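Long-range contacts in MGS-M5 (Unidentified, PDB 4Q3N), which probably catalyses the NAD-dependent interconversion of L-lactate and pyruvate, as a Rossmann-fold member of the lactate/malate dehydrogenase family: residues L253-L258 and L273-N278; N260-C265 and H283-L288. All coordinates share one frame; numbering follows the deposited sequence.

Contact 1: L253-L258 and L273-N278; sequences LPISVL and LPAVLN
Strands 251-258 and 270-278 form a beta hairpin in the C-terminal domain. Here they cross steeply, with 103° between the directions of the two short segments. The tight part is the backbone around P254 and P274. P254 CA and P274 CA lie 3.8 Å apart in a non-hydrogen-bonded antiparallel pair. Hydrogen-bonded pairs flank it, L253 with A275 and I255 with L273, each joined by two backbone bonds. The L253 N to A275 O bond is 2.9 Å long and lies in the carbonyl plane. A275 N instead comes to L253 O from above its plane, 2.8 Å away. CA-H...O contacts from both prolines supplement these bonds.

On the face carrying L253, I255, L273 and A275, opposite the prolines, contact is ordinary van der Waals packing, with V257 CG2 and L273 CB nearest at 3.9 Å. I255 CG1 sits over the backbone, flanked by N and C (chi1 45°). I255 CD1 thus meets L277 tip to tip, 4.0 Å from L277 CD2. I255 CG1 and CD1 also rest on A275 CB. An alanine here would lack CG1 and CD1 and would probably leave A275 CB and the L277 tip less well packed. L253 and L277 cross at about a right angle.

The whole contact is buried. Strand 168-173 covers the prolines through Y171, helix 123-134 packs on S256 and L258, and strand 281-285 borders 270-278.

Contact 2: N260-C265 and H283-L288; sequences NGVYDC and HHIVKL. With ACT (acetate ion), chain E.
Three kinds of interaction join the loop 260-265 to 283-288, where strand 281-285 ends. The first is polar, at the Y263 hydroxyl. Y263 OH donates to V286 O at 2.6 Å, on a lone pair in the carbonyl plane. Y263 OH also accepts from L288 N at 2.8 Å, in a nearly straight bond (168°). Two backbone groups thus grip one buried hydroxyl and fix the ring's tip.

The second is CH-pi. K287 CD sits over the centre of one face of the Y263 ring, 3.6 Å from its centroid. The lysine chain bends at chi2 and chi4, and K287 NZ turns back to L288 O, 2.9 Å away. A water that NZ also binds makes only a weak bond to D264 OD2.

The third is apolar. I285 CG2 meets the edge of the ring at Y263 CE1, 3.8 Å away. V262 CG1 touches both K287 CB and I285 CG2.

On 283-288, away from the loop, H284 NE2 donates to acetate OXT at 2.7 Å. The acetate probably comes from the crystallisation liquor. It also binds K192 of a neighbouring subunit.

The loop links strands 251-258 and 270-278. Y263 is further packed by L273 of strand 270-278 and L298 of helix 292-311, and D264 bonds N295 of that helix.

In the fold
Both contacts reach the same three-stranded antiparallel sheet of the C-terminal domain. Strand 270-278 is its middle strand. Contact 1 is core: its touching residues are all buried, and it is made of backbone bonds and aliphatic packing. Contact 2 lies nearer the surface, its centre about 18 Å from the centre of the chain, against about 9 Å for that of contact 1. It combines a buried tyrosine hydroxyl, a lysine chain over the ring, aliphatic packing and a weak water-mediated link. Probable backbone bonds V276 O to H283 N and P274 O to V286 N join the two. Contact 1 pairs the first two strands, while contact 2 ties their connecting loop to the end of the third.

Contact 1: L253-L258 and L273-N278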
loop_
_atom_site.group_PDB
_atom_site.type_symbol
_atom_site.label_atom_id
_atom_site.label_comp_id
_atom_site.label_asym_id
_atom_site.label_seq_id
_atom_site.Cartn_x
_atom_site.Cartn_y
_atom_site.Cartn_z
ATOM N N LEU A 253 7.013 -19.869 4.579
ATOM C CA LEU A 253 6.044 -20.276 3.536
ATOM C C LEU A 253 6.275 -21.712 3.091
ATOM O O LEU A 253 7.407 -22.155 2.985
ATOM C CB LEU A 253 6.157 -19.396 2.275
ATOM C CG LEU A 253 5.835 -17.906 2.507
ATOM C CD1 LEU A 253 6.285 -17.114 1.318
ATOM C CD2 LEU A 253 4.306 -17.647 2.781
ATOM N N PRO A 254 5.192 -22.434 2.781
ATOM C CA PRO A 254 5.362 -23.799 2.291
ATOM C C PRO A 254 5.688 -23.702 0.818
ATOM O O PRO A 254 4.935 -23.080 0.066
ATOM C CB PRO A 254 4.013 -24.452 2.562
ATOM C CG PRO A 254 3.008 -23.288 2.532
ATOM C CD PRO A 254 3.785 -22.078 3.039
ATOM N N ILE A 255 6.848 -24.236 0.433
ATOM C CA ILE A 255 7.320 -24.183 -0.955
ATOM C C ILE A 255 8.020 -25.481 -1.248
ATOM O O ILE A 255 8.285 -26.250 -0.318
ATOM C CB ILE A 255 8.305 -23.014 -1.184
ATOM C CG1 ILE A 255 9.334 -22.954 -0.044
ATOM C CG2 ILE A 255 7.565 -21.692 -1.135
ATOM C CD1 ILE A 255 10.575 -22.140 -0.394
ATOM N N SER A 256 8.305 -25.736 -2.531
ATOM C CA SER A 256 9.124 -26.866 -2.937
ATOM C C SER A 256 10.582 -26.638 -2.567
ATOM O O SER A 256 11.202 -25.709 -3.076
ATOM C CB SER A 256 9.033 -27.122 -4.452
ATOM O OG SER A 256 7.719 -27.414 -4.887
ATOM N N VAL A 257 11.132 -27.508 -1.719
ATOM C CA VAL A 257 12.539 -27.392 -1.291
ATOM C C VAL A 257 13.139 -28.764 -1.207
ATOM O O VAL A 257 12.409 -29.774 -1.090
ATOM C CB VAL A 257 12.677 -26.715 0.097
ATOM C CG1 VAL A 257 12.433 -25.232 -0.024
ATOM C CG2 VAL A 257 11.695 -27.360 1.107
ATOM N N LEU A 258 14.466 -28.817 -1.240
ATOM C CA LEU A 258 15.156 -30.094 -1.184
ATOM C C LEU A 258 15.112 -30.599 0.257
ATOM O O LEU A 258 15.707 -29.963 1.150
ATOM C CB LEU A 258 16.602 -29.958 -1.647
ATOM C CG LEU A 258 17.392 -31.280 -1.686
ATOM C CD1 LEU A 258 16.885 -32.205 -2.876
ATOM C CD2 LEU A 258 18.916 -31.054 -1.782
ATOM N N LEU A 273 7.347 -28.117 1.744
ATOM C CA LEU A 273 7.611 -28.033 3.185
ATOM C C LEU A 273 7.669 -26.561 3.577
ATOM O O LEU A 273 8.035 -25.718 2.763
ATOM C CB LEU A 273 8.941 -28.735 3.557
ATOM C CG LEU A 273 8.995 -30.239 3.214
ATOM C CD1 LEU A 273 10.465 -30.734 3.330
ATOM C CD2 LEU A 273 8.029 -31.084 4.126
ATOM N N PRO A 274 7.334 -26.248 4.838
ATOM C CA PRO A 274 7.461 -24.847 5.268
ATOM C C PRO A 274 8.947 -24.448 5.322
ATOM O O PRO A 274 9.781 -25.186 5.827
ATOM C CB PRO A 274 6.820 -24.840 6.661
ATOM C CG PRO A 274 6.995 -26.245 7.185
ATOM C CD PRO A 274 6.964 -27.159 5.940
ATOM N N ALA A 275 9.273 -23.285 4.793
ATOM C CA ALA A 275 10.665 -22.878 4.766
ATOM C C ALA A 275 10.775 -21.384 5.025
ATOM O O ALA A 275 9.854 -20.622 4.734
ATOM C CB ALA A 275 11.321 -23.264 3.383
ATOM N N VAL A 276 11.920 -20.987 5.572
ATOM C CA VAL A 276 12.196 -19.599 5.864
ATOM C C VAL A 276 12.856 -18.953 4.648
ATOM O O VAL A 276 13.966 -19.350 4.255
ATOM C CB VAL A 276 13.130 -19.457 7.113
ATOM C CG1 VAL A 276 13.369 -17.959 7.408
ATOM C CG2 VAL A 276 12.513 -20.140 8.312
ATOM N N LEU A 277 12.203 -17.938 4.089
ATOM C CA LEU A 277 12.720 -17.202 2.916
ATOM C C LEU A 277 13.238 -15.806 3.277
ATOM O O LEU A 277 12.565 -15.052 3.987
ATOM C CB LEU A 277 11.629 -17.038 1.873
ATOM C CG LEU A 277 11.264 -18.332 1.130
ATOM C CD1 LEU A 277 9.981 -18.120 0.308
ATOM C CD2 LEU A 277 12.425 -18.654 0.181
ATOM N N ASN A 278 14.392 -15.440 2.740
ATOM C CA ASN A 278 14.888 -14.084 2.922
ATOM C C ASN A 278 15.658 -13.732 1.630
ATOM O O ASN A 278 15.535 -14.438 0.631
ATOM C CB ASN A 278 15.745 -13.983 4.214
ATOM C CG ASN A 278 17.024 -14.798 4.146
ATOM O OD1 ASN A 278 17.565 -15.000 3.078
ATOM N ND2 ASN A 278 17.526 -15.263 5.314
#

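Contact 2: N260-C265 and H283-L288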
loop_
_atom_site.group_PDB
_atom_site.type_symbol
_atom_site.label_atom_id
_atom_site.label_comp_id
_atom_site.label_asym_id
_atom_site.label_seq_id
_atom_site.Cartn_x
_atom_site.Cartn_y
_atom_site.Cartn_z
ATOM N N ASN A 260 16.573 -33.207 1.907
ATOM C CA ASN A 260 17.986 -33.258 2.320
ATOM C C ASN A 260 18.128 -33.655 3.796
ATOM O O ASN A 260 18.968 -33.118 4.513
ATOM C CB ASN A 260 18.650 -31.895 2.072
ATOM C CG ASN A 260 20.179 -31.945 2.090
ATOM O OD1 ASN A 260 20.768 -32.922 1.713
ATOM N ND2 ASN A 260 20.809 -30.858 2.521
ATOM N N GLY A 261 17.310 -34.592 4.258
ATOM C CA GLY A 261 17.504 -35.102 5.613
ATOM C C GLY A 261 16.734 -34.321 6.690
ATOM O O GLY A 261 16.721 -34.703 7.841
ATOM N N VAL A 262 16.067 -33.239 6.327
ATOM C CA VAL A 262 15.359 -32.502 7.371
ATOM C C VAL A 262 14.200 -33.342 7.894
ATOM O O VAL A 262 14.128 -33.581 9.096
ATOM C CB VAL A 262 14.852 -31.135 6.915
ATOM C CG1 VAL A 262 13.991 -30.527 8.043
ATOM C CG2 VAL A 262 16.040 -30.208 6.597
ATOM N N TYR A 263 13.327 -33.829 7.002
ATOM C CA TYR A 263 12.269 -34.747 7.409
ATOM C C TYR A 263 12.761 -36.182 7.173
ATOM O O TYR A 263 13.767 -36.400 6.453
ATOM C CB TYR A 263 10.953 -34.425 6.639
ATOM C CG TYR A 263 10.249 -33.165 7.131
ATOM C CD1 TYR A 263 10.709 -31.887 6.764
ATOM C CD2 TYR A 263 9.136 -33.246 7.984
ATOM C CE1 TYR A 263 10.089 -30.729 7.227
ATOM C CE2 TYR A 263 8.483 -32.087 8.440
ATOM C CZ TYR A 263 8.974 -30.827 8.075
ATOM O OH TYR A 263 8.351 -29.674 8.528
ATOM N N ASP A 264 12.137 -37.195 7.762
ATOM C CA ASP A 264 12.796 -38.490 7.535
ATOM C C ASP A 264 12.346 -39.202 6.250
ATOM O O ASP A 264 12.738 -40.323 6.001
ATOM C CB ASP A 264 12.660 -39.415 8.746
ATOM C CG ASP A 264 11.279 -39.484 9.252
ATOM O OD1 ASP A 264 10.364 -39.468 8.408
ATOM O OD2 ASP A 264 11.112 -39.539 10.487
ATOM N N CYS A 265 11.595 -38.520 5.408
ATOM C CA CYS A 265 11.323 -39.032 4.075
ATOM C C CYS A 265 12.574 -38.942 3.191
ATOM O O CYS A 265 13.598 -38.429 3.640
ATOM C CB CYS A 265 10.171 -38.261 3.456
ATOM S SG CYS A 265 10.522 -36.515 3.226
ATOM N N HIS A 283 16.627 -19.901 4.062
ATOM C CA HIS A 283 17.501 -19.873 5.230
ATOM C C HIS A 283 17.586 -21.265 5.876
ATOM O O HIS A 283 18.663 -21.793 6.142
ATOM C CB HIS A 283 17.027 -18.820 6.266
ATOM C CG HIS A 283 17.906 -18.786 7.483
ATOM N ND1 HIS A 283 17.680 -19.590 8.578
ATOM C CD2 HIS A 283 19.034 -18.092 7.750
ATOM C CE1 HIS A 283 18.644 -19.411 9.461
ATOM N NE2 HIS A 283 19.474 -18.497 8.988
ATOM N N HIS A 284 16.439 -21.883 6.097
ATOM C CA HIS A 284 16.389 -23.300 6.504
ATOM C C HIS A 284 14.969 -23.789 6.300
ATOM O O HIS A 284 14.036 -22.992 6.172
ATOM C CB HIS A 284 16.830 -23.530 7.981
ATOM C CG HIS A 284 15.899 -22.929 9.019
ATOM N ND1 HIS A 284 15.955 -21.605 9.403
ATOM C CD2 HIS A 284 14.939 -23.493 9.797
ATOM C CE1 HIS A 284 15.084 -21.375 10.371
ATOM N NE2 HIS A 284 14.445 -22.504 10.622
ATOM N N ILE A 285 14.798 -25.103 6.318
ATOM C CA ILE A 285 13.469 -25.703 6.268
ATOM C C ILE A 285 12.960 -25.840 7.683
ATOM O O ILE A 285 13.697 -26.263 8.570
ATOM C CB ILE A 285 13.524 -27.087 5.624
ATOM C CG1 ILE A 285 13.999 -26.926 4.178
ATOM C CG2 ILE A 285 12.119 -27.817 5.737
ATOM C CD1 ILE A 285 14.210 -28.317 3.496
ATOM N N VAL A 286 11.706 -25.511 7.916
ATOM C CA VAL A 286 11.207 -25.626 9.271
ATOM C C VAL A 286 10.799 -27.073 9.500
ATOM O O VAL A 286 10.040 -27.657 8.696
ATOM C CB VAL A 286 10.018 -24.657 9.498
ATOM C CG1 VAL A 286 9.410 -24.869 10.886
ATOM C CG2 VAL A 286 10.520 -23.168 9.320
ATOM N N LYS A 287 11.266 -27.658 10.583
ATOM C CA LYS A 287 10.925 -29.043 10.869
ATOM C C LYS A 287 9.745 -29.104 11.826
ATOM O O LYS A 287 9.874 -28.750 12.972
ATOM C CB LYS A 287 12.137 -29.786 11.435
ATOM C CG LYS A 287 11.879 -31.202 11.919
ATOM C CD LYS A 287 11.265 -32.070 10.840
ATOM C CE LYS A 287 11.256 -33.538 11.307
ATOM N NZ LYS A 287 10.164 -33.795 12.319
ATOM N N LEU A 288 8.581 -29.529 11.344
ATOM C CA LEU A 288 7.430 -29.725 12.225
ATOM C C LEU A 288 7.450 -31.103 12.834
ATOM O O LEU A 288 7.913 -32.050 12.195
ATOM C CB LEU A 288 6.099 -29.565 11.457
ATOM C CG LEU A 288 5.981 -28.218 10.734
ATOM C CD1 LEU A 288 4.741 -28.302 9.791
ATOM C CD2 LEU A 288 5.849 -27.070 11.796
HETATM C C ACT E . 11.806 -23.045 13.251
HETATM O O ACT E . 11.354 -23.827 14.141
HETATM O OXT ACT E . 12.749 -23.485 12.538
HETATM C CH3 ACT E . 11.311 -21.641 13.052
HETATM O O HOH W 1 9.997 -36.992 12.396
#